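Local coordinates for lumazine protein (Photobacterium kishitanii, PDB 3A35), which binds a lumazine or flavin chromophore and acts as the antenna that shifts the light of bacterial luciferase to shorter wavelength, at residues Leu43-Ser48 with Lys80-Val85; Gly4-Ala9 with Asn141-Ser146; His24-Pro29 with Val59-Asp64. One frame throughout, in Å; residues are numbered along the deposited sequence.

Interaction 1 of 3, residues Leu43-Ser48 with Lys80-Val85; sequences LVNGCS and KVNLEV. With RBF (riboflavin), chain C.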
loop_
_atom_site.group_PDB
_atom_site.type_symbol
_atom_site.label_atom_id
_atom_site.label_comp_id
_atom_site.label_asym_id
_atom_site.label_seq_id
_atom_site.Cartn_x
_atom_site.Cartn_y
_atom_site.Cartn_z
ATOM N N LEU A 43 4.684 -4.612 5.713
ATOM C CA LEU A 43 4.213 -3.753 4.587
ATOM C C LEU A 43 3.593 -2.448 5.038
ATOM O O LEU A 43 2.688 -2.409 5.861
ATOM C CB LEU A 43 3.169 -4.488 3.735
ATOM C CG LEU A 43 3.661 -5.829 3.189
ATOM C CD1 LEU A 43 2.564 -6.311 2.189
ATOM C CD2 LEU A 43 4.999 -5.745 2.445
ATOM N N VAL A 44 4.114 -1.381 4.427
ATOM C CA VAL A 44 3.539 -0.054 4.649
ATOM C C VAL A 44 3.111 0.446 3.260
ATOM O O VAL A 44 3.923 0.523 2.316
ATOM C CB VAL A 44 4.630 0.906 5.195
ATOM C CG1 VAL A 44 3.928 2.326 5.367
ATOM C CG2 VAL A 44 5.124 0.411 6.512
ATOM N N ASN A 45 1.791 0.640 3.101
ATOM C CA ASN A 45 1.307 0.848 1.751
ATOM C C ASN A 45 1.799 -0.147 0.749
ATOM O O ASN A 45 2.054 0.108 -0.460
ATOM C CB ASN A 45 1.577 2.227 1.178
ATOM C CG ASN A 45 0.700 3.330 1.772
ATOM O OD1 ASN A 45 -0.385 3.081 2.273
ATOM N ND2 ASN A 45 1.144 4.586 1.624
ATOM N N GLY A 46 1.824 -1.436 1.188
ATOM C CA GLY A 46 2.203 -2.546 0.285
ATOM C C GLY A 46 3.673 -2.653 0.067
ATOM O O GLY A 46 4.124 -3.646 -0.614
ATOM N N CYS A 47 4.516 -1.787 0.663
ATOM C CA CYS A 47 5.962 -1.866 0.419
ATOM C C CYS A 47 6.652 -2.488 1.649
ATOM O O CYS A 47 6.466 -2.030 2.755
ATOM C CB CYS A 47 6.454 -0.444 0.295
ATOM S SG CYS A 47 8.229 -0.295 -0.134
ATOM N N SER A 48 7.541 -3.469 1.384
ATOM C CA SER A 48 8.321 -3.999 2.476
ATOM C C SER A 48 9.303 -2.901 2.979
ATOM O O SER A 48 10.162 -2.443 2.224
ATOM C CB SER A 48 9.126 -5.220 2.054
ATOM O OG SER A 48 8.271 -6.366 1.920
ATOM N N LYS A 80 -2.484 8.902 5.807
ATOM C CA LYS A 80 -2.827 7.590 6.365
ATOM C C LYS A 80 -2.183 6.572 5.433
ATOM O O LYS A 80 -2.327 6.575 4.213
ATOM C CB LYS A 80 -4.317 7.393 6.329
ATOM C CG LYS A 80 -4.808 6.084 6.691
ATOM C CD LYS A 80 -6.282 6.358 7.029
ATOM C CE LYS A 80 -7.126 5.461 6.269
ATOM N NZ LYS A 80 -7.465 6.349 5.051
ATOM N N VAL A 81 -1.475 5.610 6.072
ATOM C CA VAL A 81 -0.767 4.526 5.353
ATOM C C VAL A 81 -1.365 3.179 5.771
ATOM O O VAL A 81 -1.744 2.980 6.917
ATOM C CB VAL A 81 0.738 4.534 5.576
ATOM C CG1 VAL A 81 1.291 5.968 5.124
ATOM C CG2 VAL A 81 1.056 4.253 7.013
ATOM N N ASN A 82 -1.417 2.220 4.857
ATOM C CA ASN A 82 -1.887 0.856 5.213
ATOM C C ASN A 82 -0.785 0.108 5.876
ATOM O O ASN A 82 0.359 0.149 5.405
ATOM C CB ASN A 82 -2.296 0.182 3.920
ATOM C CG ASN A 82 -3.517 0.844 3.273
ATOM O OD1 ASN A 82 -4.323 1.472 4.013
ATOM N ND2 ASN A 82 -3.689 0.648 1.992
ATOM N N LEU A 83 -1.113 -0.696 6.882
ATOM C CA LEU A 83 -0.124 -1.541 7.610
ATOM C C LEU A 83 -0.485 -3.016 7.538
ATOM O O LEU A 83 -1.670 -3.356 7.762
ATOM C CB LEU A 83 -0.099 -1.133 9.106
ATOM C CG LEU A 83 0.214 0.366 9.334
ATOM C CD1 LEU A 83 0.065 0.716 10.819
ATOM C CD2 LEU A 83 1.647 0.736 8.780
ATOM N N GLU A 84 0.505 -3.874 7.317
ATOM C CA GLU A 84 0.262 -5.338 7.406
ATOM C C GLU A 84 1.546 -5.998 7.928
ATOM O O GLU A 84 2.647 -5.850 7.364
ATOM C CB GLU A 84 -0.070 -5.939 6.094
ATOM C CG GLU A 84 -0.421 -7.454 6.209
ATOM C CD GLU A 84 -0.672 -8.128 4.917
ATOM O OE1 GLU A 84 -0.676 -7.589 3.809
ATOM O OE2 GLU A 84 -0.733 -9.423 5.038
ATOM N N VAL A 85 1.394 -6.690 9.064
ATOM C CA VAL A 85 2.505 -7.503 9.644
ATOM C C VAL A 85 2.387 -8.906 9.086
ATOM O O VAL A 85 1.317 -9.372 8.771
ATOM C CB VAL A 85 2.361 -7.457 11.152
ATOM C CG1 VAL A 85 3.470 -8.358 11.840
ATOM C CG2 VAL A 85 2.477 -6.040 11.631
HETATM N N1 RBF C . 13.312 -0.392 1.120
HETATM C C2 RBF C . 13.483 0.741 1.832
HETATM O O2 RBF C . 13.507 1.875 1.259
HETATM N N3 RBF C . 13.575 0.763 3.219
HETATM C C4 RBF C . 13.489 -0.435 3.969
HETATM O O4 RBF C . 13.573 -0.357 5.201
HETATM C C4A RBF C . 13.393 -1.603 3.189
HETATM N N5 RBF C . 13.418 -2.859 3.909
HETATM C C5A RBF C . 13.302 -4.016 3.140
HETATM C C6 RBF C . 13.455 -5.223 3.829
HETATM C C7 RBF C . 13.368 -6.389 3.017
HETATM C C7M RBF C . 13.597 -7.722 3.789
HETATM C C8 RBF C . 13.127 -6.372 1.678
HETATM C C8M RBF C . 12.994 -7.641 0.946
HETATM C C9 RBF C . 12.953 -5.119 0.992
HETATM C C9A RBF C . 13.135 -3.944 1.727
HETATM N N10 RBF C . 13.082 -2.670 1.066
HETATM C C10 RBF C . 13.284 -1.548 1.827
HETATM C "C1'" RBF C . 13.013 -2.542 -0.331
HETATM C "C2'" RBF C . 11.665 -2.134 -0.892
HETATM O "O2'" RBF C . 10.646 -3.079 -0.423
HETATM C "C3'" RBF C . 11.663 -2.154 -2.329
HETATM O "O3'" RBF C . 12.778 -1.183 -2.714
HETATM C "C4'" RBF C . 10.420 -1.510 -2.966
HETATM O "O4'" RBF C . 9.293 -2.398 -2.794
HETATM C "C5'" RBF C . 10.593 -1.263 -4.470
HETATM O "O5'" RBF C . 9.490 -0.555 -5.038
HETATM O O HOH W 1 -0.496 6.985 2.088
HETATM O O HOH W 2 0.430 -2.355 3.560
#
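Asn45 and Asn82 tie the end of strand 41-44 to strand 80-84 with two hydrogen bonds that use both backbone and side chain. Asn45 N donates to Asn82 O at 2.8 Å, on a lone pair in the carbonyl plane; Asn45 OD1 in turn accepts Asn82 N at 2.9 Å in a nearly straight bond (168°), the donor standing well above the plane of the side-chain amide. Asn45 CG lies anti to its carbonyl carbon (chi1 -73°), and the Asn45 side chain crosses that of Val81 at about a right angle, with Asn45 ND2 3.8 Å from Val81 CG1. ND2 also donates to a water that bridges to Lys80 O. The Asn82 amide is itself held, OD1 by Asn168 N and ND2 by Asn141 O.

On one face of the sheet, Val44 sits between two neighbours of the opposite strand. Its CG1 meets Val81 CG2 at 3.8 Å, the two valines crossing obliquely, while its CG2 approaches Leu83 CD2 at 4.2 Å from alongside, both side chains pointing the same way. Leu43 and Glu84 lie side by side on the other face, where Leu43 CD1 rests 3.8 Å from Glu84 OE1; the extended glutamate carries its carboxylate on to the N-terminal segment, where OE2 accepts from Lys3 N. The backbones of this antiparallel pair exchange two hydrogen bonds, Leu43 N to Glu84 O and Glu84 N to Leu43 O.

Val44 to Cys47 form a type I' turn with positive phi at Asn45 and Gly46. It leads into strand 47-55, where Ser48 O accepts riboflavin O2' at 2.8 Å. The arrangement is a tight beta hairpin bordered by an antiparallel strand, within the closed six-stranded barrel that carries the chromophore site.

Interaction 2 of 3, residues Gly4-Ala9 with Asn141-Ser146; sequences GIVQGA and NGVSHS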
loop_
_atom_site.group_PDB
_atom_site.type_symbol
_atom_site.label_atom_id
_atom_site.label_comp_id
_atom_site.label_asym_id
_atom_site.label_seq_id
_atom_site.Cartn_x
_atom_site.Cartn_y
_atom_site.Cartn_z
ATOM N N GLY A 4 -1.815 -9.302 1.721
ATOM C CA GLY A 4 -2.571 -8.254 1.116
ATOM C C GLY A 4 -3.942 -7.924 1.682
ATOM O O GLY A 4 -4.795 -7.466 1.017
ATOM N N ILE A 5 -4.024 -8.118 2.976
ATOM C CA ILE A 5 -5.122 -7.749 3.801
ATOM C C ILE A 5 -4.598 -6.830 4.876
ATOM O O ILE A 5 -3.778 -7.205 5.736
ATOM C CB ILE A 5 -5.795 -9.030 4.509
ATOM C CG1 ILE A 5 -6.350 -9.883 3.370
ATOM C CG2 ILE A 5 -6.909 -8.567 5.354
ATOM C CD1 ILE A 5 -6.839 -11.251 3.881
ATOM N N VAL A 6 -5.036 -5.605 4.679
ATOM C CA VAL A 6 -4.580 -4.513 5.591
ATOM C C VAL A 6 -5.108 -4.657 6.970
ATOM O O VAL A 6 -6.361 -4.797 7.168
ATOM C CB VAL A 6 -4.921 -3.113 4.943
ATOM C CG1 VAL A 6 -4.562 -1.946 5.899
ATOM C CG2 VAL A 6 -4.193 -2.979 3.609
ATOM N N GLN A 7 -4.268 -4.615 7.949
ATOM C CA GLN A 7 -4.648 -4.848 9.341
ATOM C C GLN A 7 -4.912 -3.590 10.093
ATOM O O GLN A 7 -5.615 -3.609 11.130
ATOM C CB GLN A 7 -3.498 -5.525 10.058
ATOM C CG GLN A 7 -3.250 -6.896 9.550
ATOM C CD GLN A 7 -1.870 -7.438 9.931
ATOM O OE1 GLN A 7 -1.030 -6.801 10.510
ATOM N NE2 GLN A 7 -1.668 -8.743 9.555
ATOM N N GLY A 8 -4.477 -2.424 9.613
ATOM C CA GLY A 8 -4.839 -1.135 10.305
ATOM C C GLY A 8 -4.176 -0.006 9.517
ATOM O O GLY A 8 -3.469 -0.243 8.540
ATOM N N ALA A 9 -4.372 1.164 10.031
ATOM C CA ALA A 9 -3.922 2.374 9.334
ATOM C C ALA A 9 -2.945 3.032 10.302
ATOM O O ALA A 9 -3.184 3.140 11.508
ATOM C CB ALA A 9 -5.160 3.281 9.164
ATOM N N ASN A 141 -1.493 -0.167 -2.879
ATOM C CA ASN A 141 -1.201 0.177 -1.501
ATOM C C ASN A 141 -1.305 -0.950 -0.468
ATOM O O ASN A 141 -1.671 -0.719 0.689
ATOM C CB ASN A 141 -2.030 1.383 -1.020
ATOM C CG ASN A 141 -1.738 2.708 -1.651
ATOM O OD1 ASN A 141 -2.616 3.668 -1.353
ATOM N ND2 ASN A 141 -0.674 2.894 -2.286
ATOM N N GLY A 142 -0.955 -2.154 -0.963
ATOM C CA GLY A 142 -0.969 -3.265 -0.026
ATOM C C GLY A 142 -2.295 -3.985 0.071
ATOM O O GLY A 142 -2.410 -4.964 0.848
ATOM N N VAL A 143 -3.336 -3.538 -0.649
ATOM C CA VAL A 143 -4.614 -4.303 -0.702
ATOM C C VAL A 143 -4.574 -5.143 -1.976
ATOM O O VAL A 143 -4.415 -4.678 -3.085
ATOM C CB VAL A 143 -5.718 -3.287 -0.825
ATOM C CG1 VAL A 143 -7.096 -4.035 -0.980
ATOM C CG2 VAL A 143 -5.787 -2.362 0.419
ATOM N N SER A 144 -4.601 -6.454 -1.704
ATOM C CA SER A 144 -4.648 -7.424 -2.830
ATOM C C SER A 144 -6.132 -7.759 -3.283
ATOM O O SER A 144 -6.976 -8.032 -2.405
ATOM C CB SER A 144 -3.899 -8.690 -2.455
ATOM O OG SER A 144 -3.974 -9.589 -3.610
ATOM N N HIS A 145 -6.434 -7.614 -4.584
ATOM C CA HIS A 145 -7.817 -7.879 -5.028
ATOM C C HIS A 145 -7.695 -8.189 -6.507
ATOM O O HIS A 145 -6.766 -7.727 -7.202
ATOM C CB HIS A 145 -8.687 -6.648 -4.832
ATOM C CG HIS A 145 -10.156 -6.898 -4.922
ATOM N ND1 HIS A 145 -10.825 -6.986 -6.125
ATOM C CD2 HIS A 145 -11.058 -7.138 -3.944
ATOM C CE1 HIS A 145 -12.114 -7.213 -5.867
ATOM N NE2 HIS A 145 -12.275 -7.302 -4.562
ATOM N N SER A 146 -8.671 -8.990 -6.982
ATOM C CA SER A 146 -8.772 -9.228 -8.436
ATOM C C SER A 146 -9.000 -7.957 -9.230
ATOM O O SER A 146 -9.704 -7.082 -8.758
ATOM C CB SER A 146 -9.976 -10.151 -8.769
ATOM O OG SER A 146 -11.172 -9.685 -8.107
#
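Gly4 and Ser144 join the two halves of the chain, each a predicted repeat of the lumazine-binding type built round an antiparallel sheet: Gly4 precedes strand 8-17 of the N-terminal barrel, and Ser144 lies on strand 143-146, an outermost strand of the C-terminal sheet. A single hydrogen bond crosses between these segments. Ser144 N donates to Gly4 O at 2.9 Å, almost straight at 173° and on a lone pair in the carbonyl plane. The Ser144 hydroxyl is turned to another partner, the carbonyl of Gly96.

Weaker polar contact comes from Gly4 CA, which makes a bent CA-H...O contact with Gly142 O at 3.3 Å. Gly4 has backbone angles (67°, 32°) that would press a CB against the preceding carbonyl oxygen, and such a CB would also collide with Ser144 CB; the absence of a side chain allows the two backbones to come this close.

Apolar packing is carried by one pair of valines, Val6 and Val143. Their side chains cross at about a right angle and touch through one methyl each. Thr167 packs against both valines, and Asn82 of strand 80-84 touches them too, so the pair lies where the two halves meet. The Val6 CG2 to Val143 CG2 distance is 3.6 Å, with Val6 CG2 3.8 Å from Gly142 O.

Interaction 3 of 3, residues His24-Pro29 with Val59-Asp64; sequences HGITFP and VYFDID. With RBF (riboflavin), chain C.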
loop_
_atom_site.group_PDB
_atom_site.type_symbol
_atom_site.label_atom_id
_atom_site.label_comp_id
_atom_site.label_asym_id
_atom_site.label_seq_id
_atom_site.Cartn_x
_atom_site.Cartn_y
_atom_site.Cartn_z
ATOM N N HIS A 24 10.464 8.295 7.956
ATOM C CA HIS A 24 9.118 8.571 8.298
ATOM C C HIS A 24 8.793 7.951 9.670
ATOM O O HIS A 24 9.069 6.720 9.904
ATOM C CB HIS A 24 8.151 7.935 7.307
ATOM C CG HIS A 24 8.145 8.602 5.982
ATOM N ND1 HIS A 24 7.054 8.669 5.174
ATOM C CD2 HIS A 24 9.124 9.309 5.340
ATOM C CE1 HIS A 24 7.332 9.330 4.059
ATOM N NE2 HIS A 24 8.619 9.717 4.108
ATOM N N GLY A 25 8.214 8.765 10.599
ATOM C CA GLY A 25 7.727 8.281 11.853
ATOM C C GLY A 25 6.219 8.151 11.738
ATOM O O GLY A 25 5.578 9.203 11.432
ATOM N N ILE A 26 5.689 7.003 12.007
ATOM C CA ILE A 26 4.268 6.705 11.732
ATOM C C ILE A 26 3.635 6.310 13.046
ATOM O O ILE A 26 4.024 5.332 13.694
ATOM C CB ILE A 26 4.165 5.583 10.660
ATOM C CG1 ILE A 26 4.919 6.005 9.365
ATOM C CG2 ILE A 26 2.701 5.337 10.348
ATOM C CD1 ILE A 26 4.926 4.906 8.281
ATOM N N THR A 27 2.544 7.002 13.459
ATOM C CA THR A 27 1.755 6.551 14.621
ATOM C C THR A 27 0.980 5.326 14.290
ATOM O O THR A 27 0.197 5.249 13.294
ATOM C CB THR A 27 0.744 7.666 14.963
ATOM O OG1 THR A 27 1.472 8.857 15.277
ATOM C CG2 THR A 27 -0.119 7.268 16.163
ATOM N N PHE A 28 1.172 4.291 15.117
ATOM C CA PHE A 28 0.536 3.015 14.904
ATOM C C PHE A 28 -0.595 2.789 15.879
ATOM O O PHE A 28 -0.458 3.197 17.000
ATOM C CB PHE A 28 1.502 1.818 15.109
ATOM C CG PHE A 28 2.329 1.408 13.904
ATOM C CD1 PHE A 28 2.719 2.316 12.916
ATOM C CD2 PHE A 28 2.709 0.079 13.774
ATOM C CE1 PHE A 28 3.438 1.861 11.802
ATOM C CE2 PHE A 28 3.512 -0.369 12.682
ATOM C CZ PHE A 28 3.873 0.495 11.755
ATOM N N PRO A 29 -1.626 2.093 15.422
ATOM C CA PRO A 29 -2.667 1.684 16.395
ATOM C C PRO A 29 -2.093 0.673 17.356
ATOM O O PRO A 29 -1.167 -0.098 17.017
ATOM C CB PRO A 29 -3.791 1.104 15.489
ATOM C CG PRO A 29 -3.224 0.856 14.181
ATOM C CD PRO A 29 -1.885 1.626 14.032
ATOM N N VAL A 59 6.413 4.571 15.036
ATOM C CA VAL A 59 7.301 3.590 14.465
ATOM C C VAL A 59 7.971 4.207 13.291
ATOM O O VAL A 59 7.350 4.823 12.421
ATOM C CB VAL A 59 6.418 2.391 14.013
ATOM C CG1 VAL A 59 7.315 1.306 13.395
ATOM C CG2 VAL A 59 5.675 1.748 15.216
ATOM N N TYR A 60 9.300 4.115 13.251
ATOM C CA TYR A 60 10.097 4.774 12.259
ATOM C C TYR A 60 10.695 3.831 11.181
ATOM O O TYR A 60 11.120 2.691 11.483
ATOM C CB TYR A 60 11.307 5.464 12.949
ATOM C CG TYR A 60 10.883 6.667 13.840
ATOM C CD1 TYR A 60 10.935 7.962 13.313
ATOM C CD2 TYR A 60 10.500 6.486 15.171
ATOM C CE1 TYR A 60 10.563 9.092 14.131
ATOM C CE2 TYR A 60 10.178 7.620 15.978
ATOM C CZ TYR A 60 10.267 8.793 15.385
ATOM O OH TYR A 60 9.877 9.963 16.129
ATOM N N PHE A 61 10.702 4.359 9.959
ATOM C CA PHE A 61 11.246 3.631 8.810
ATOM C C PHE A 61 12.107 4.549 8.033
ATOM O O PHE A 61 11.785 5.721 7.829
ATOM C CB PHE A 61 10.071 3.153 7.845
ATOM C CG PHE A 61 9.064 2.254 8.501
ATOM C CD1 PHE A 61 9.273 0.852 8.476
ATOM C CD2 PHE A 61 7.971 2.777 9.139
ATOM C CE1 PHE A 61 8.386 0.005 9.078
ATOM C CE2 PHE A 61 7.023 1.866 9.779
ATOM C CZ PHE A 61 7.246 0.524 9.720
ATOM N N ASP A 62 13.212 4.031 7.473
ATOM C CA ASP A 62 13.927 4.752 6.417
ATOM C C ASP A 62 13.549 4.319 5.013
ATOM O O ASP A 62 13.554 3.030 4.778
ATOM C CB ASP A 62 15.439 4.526 6.660
ATOM C CG ASP A 62 15.996 5.287 7.787
ATOM O OD1 ASP A 62 15.550 6.446 8.023
ATOM O OD2 ASP A 62 16.972 4.877 8.493
ATOM N N ILE A 63 13.213 5.240 4.166
ATOM C CA ILE A 63 12.860 4.909 2.807
ATOM C C ILE A 63 14.097 5.359 2.016
ATOM O O ILE A 63 14.407 6.538 1.935
ATOM C CB ILE A 63 11.586 5.668 2.365
ATOM C CG1 ILE A 63 10.375 5.194 3.300
ATOM C CG2 ILE A 63 11.181 5.317 0.933
ATOM C CD1 ILE A 63 10.019 6.098 4.278
ATOM N N ASP A 64 14.743 4.371 1.391
ATOM C CA ASP A 64 16.027 4.610 0.644
ATOM C C ASP A 64 15.941 3.784 -0.633
ATOM O O ASP A 64 15.717 4.296 -1.686
ATOM C CB ASP A 64 17.218 4.355 1.539
ATOM C CG ASP A 64 17.136 3.164 2.437
ATOM O OD1 ASP A 64 16.579 2.071 2.179
ATOM O OD2 ASP A 64 17.774 3.192 3.543
HETATM N N1 RBF C . 13.312 -0.392 1.120
HETATM C C2 RBF C . 13.483 0.741 1.832
HETATM O O2 RBF C . 13.507 1.875 1.259
HETATM N N3 RBF C . 13.575 0.763 3.219
HETATM C C4 RBF C . 13.489 -0.435 3.969
HETATM O O4 RBF C . 13.573 -0.357 5.201
HETATM C C4A RBF C . 13.393 -1.603 3.189
HETATM N N5 RBF C . 13.418 -2.859 3.909
HETATM C C5A RBF C . 13.302 -4.016 3.140
HETATM C C6 RBF C . 13.455 -5.223 3.829
HETATM C C7 RBF C . 13.368 -6.389 3.017
HETATM C C7M RBF C . 13.597 -7.722 3.789
HETATM C C8 RBF C . 13.127 -6.372 1.678
HETATM C C8M RBF C . 12.994 -7.641 0.946
HETATM C C9 RBF C . 12.953 -5.119 0.992
HETATM C C9A RBF C . 13.135 -3.944 1.727
HETATM N N10 RBF C . 13.082 -2.670 1.066
HETATM C C10 RBF C . 13.284 -1.548 1.827
HETATM C "C1'" RBF C . 13.013 -2.542 -0.331
HETATM C "C2'" RBF C . 11.665 -2.134 -0.892
HETATM O "O2'" RBF C . 10.646 -3.079 -0.423
HETATM C "C3'" RBF C . 11.663 -2.154 -2.329
HETATM O "O3'" RBF C . 12.778 -1.183 -2.714
HETATM C "C4'" RBF C . 10.420 -1.510 -2.966
HETATM O "O4'" RBF C . 9.293 -2.398 -2.794
HETATM C "C5'" RBF C . 10.593 -1.263 -4.470
HETATM O "O5'" RBF C . 9.490 -0.555 -5.038
#
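Phe28 lies with one ring face against Val59: the CG2 methyl sits 3.6 Å from the ring centroid and only 12° off the normal, a CH-pi contact made as the side chains cross at about a right angle. At the far end of this ring, Phe28 CZ reaches the edge of the Phe61 ring, close to its plane, at 3.9 Å from Phe61 CZ. Ile26 completes the cluster, its CD1 methyl 3.8 Å from Phe61 CD2. Further along the same face, Ile63 CD1 lies over the His24 ring, 3.7 Å from its centroid and displaced toward the rim; His24 NE2 is hydrogen-bonded to Gln22 OE1.

On the opposite face Gly25 pairs with Tyr60, and the tyrosine ring packs against the bare Gly25 CA, where a CB would collide with Tyr60 CE1; Tyr60 CD1 is 3.5 Å from Gly25 CA. Tyr60 OH is hydrogen-bonded to Lys14 NZ.

Between the two faces run the four backbone hydrogen bonds of the antiparallel pairs His24-Phe61 and Ile26-Val59. Beyond them the second strand meets riboflavin. Asp62 O accepts N3 of the ligand and Asp64 N donates to its O2, each at 2.8 Å and both nearly straight, while the Asp62 carboxylate forms a salt bridge with Arg23.

The pyrimidine edge is thus read by backbone atoms, one acceptor for N-H and one donor for C=O. This pattern also suits the lumazine chromophore, which shares that edge and binds at Asp62 and Asp64.

In the fold
Interactions 1 and 3 belong to the N-terminal six-stranded barrel, with centres about 10 Å apart; their segments alternate along the chain, and their apolar side chains meet inside it, Val44 against Phe61 and Leu83 against Phe28. Both touch riboflavin, interaction 1 at the ribityl chain and interaction 3 at the pyrimidine edge. Interaction 2, centred about 8 Å from interaction 1 and 18 Å from interaction 3, spans the sequence around both and brings the C-terminal sheet up to this barrel. Strand 80-84 is the connection: it pairs with strand 41-44 and strand 8-17, and Asn82 bonds to Asn141 of the other half. The chromophore-binding barrel and the C-terminal half therefore meet beside strand 80-84.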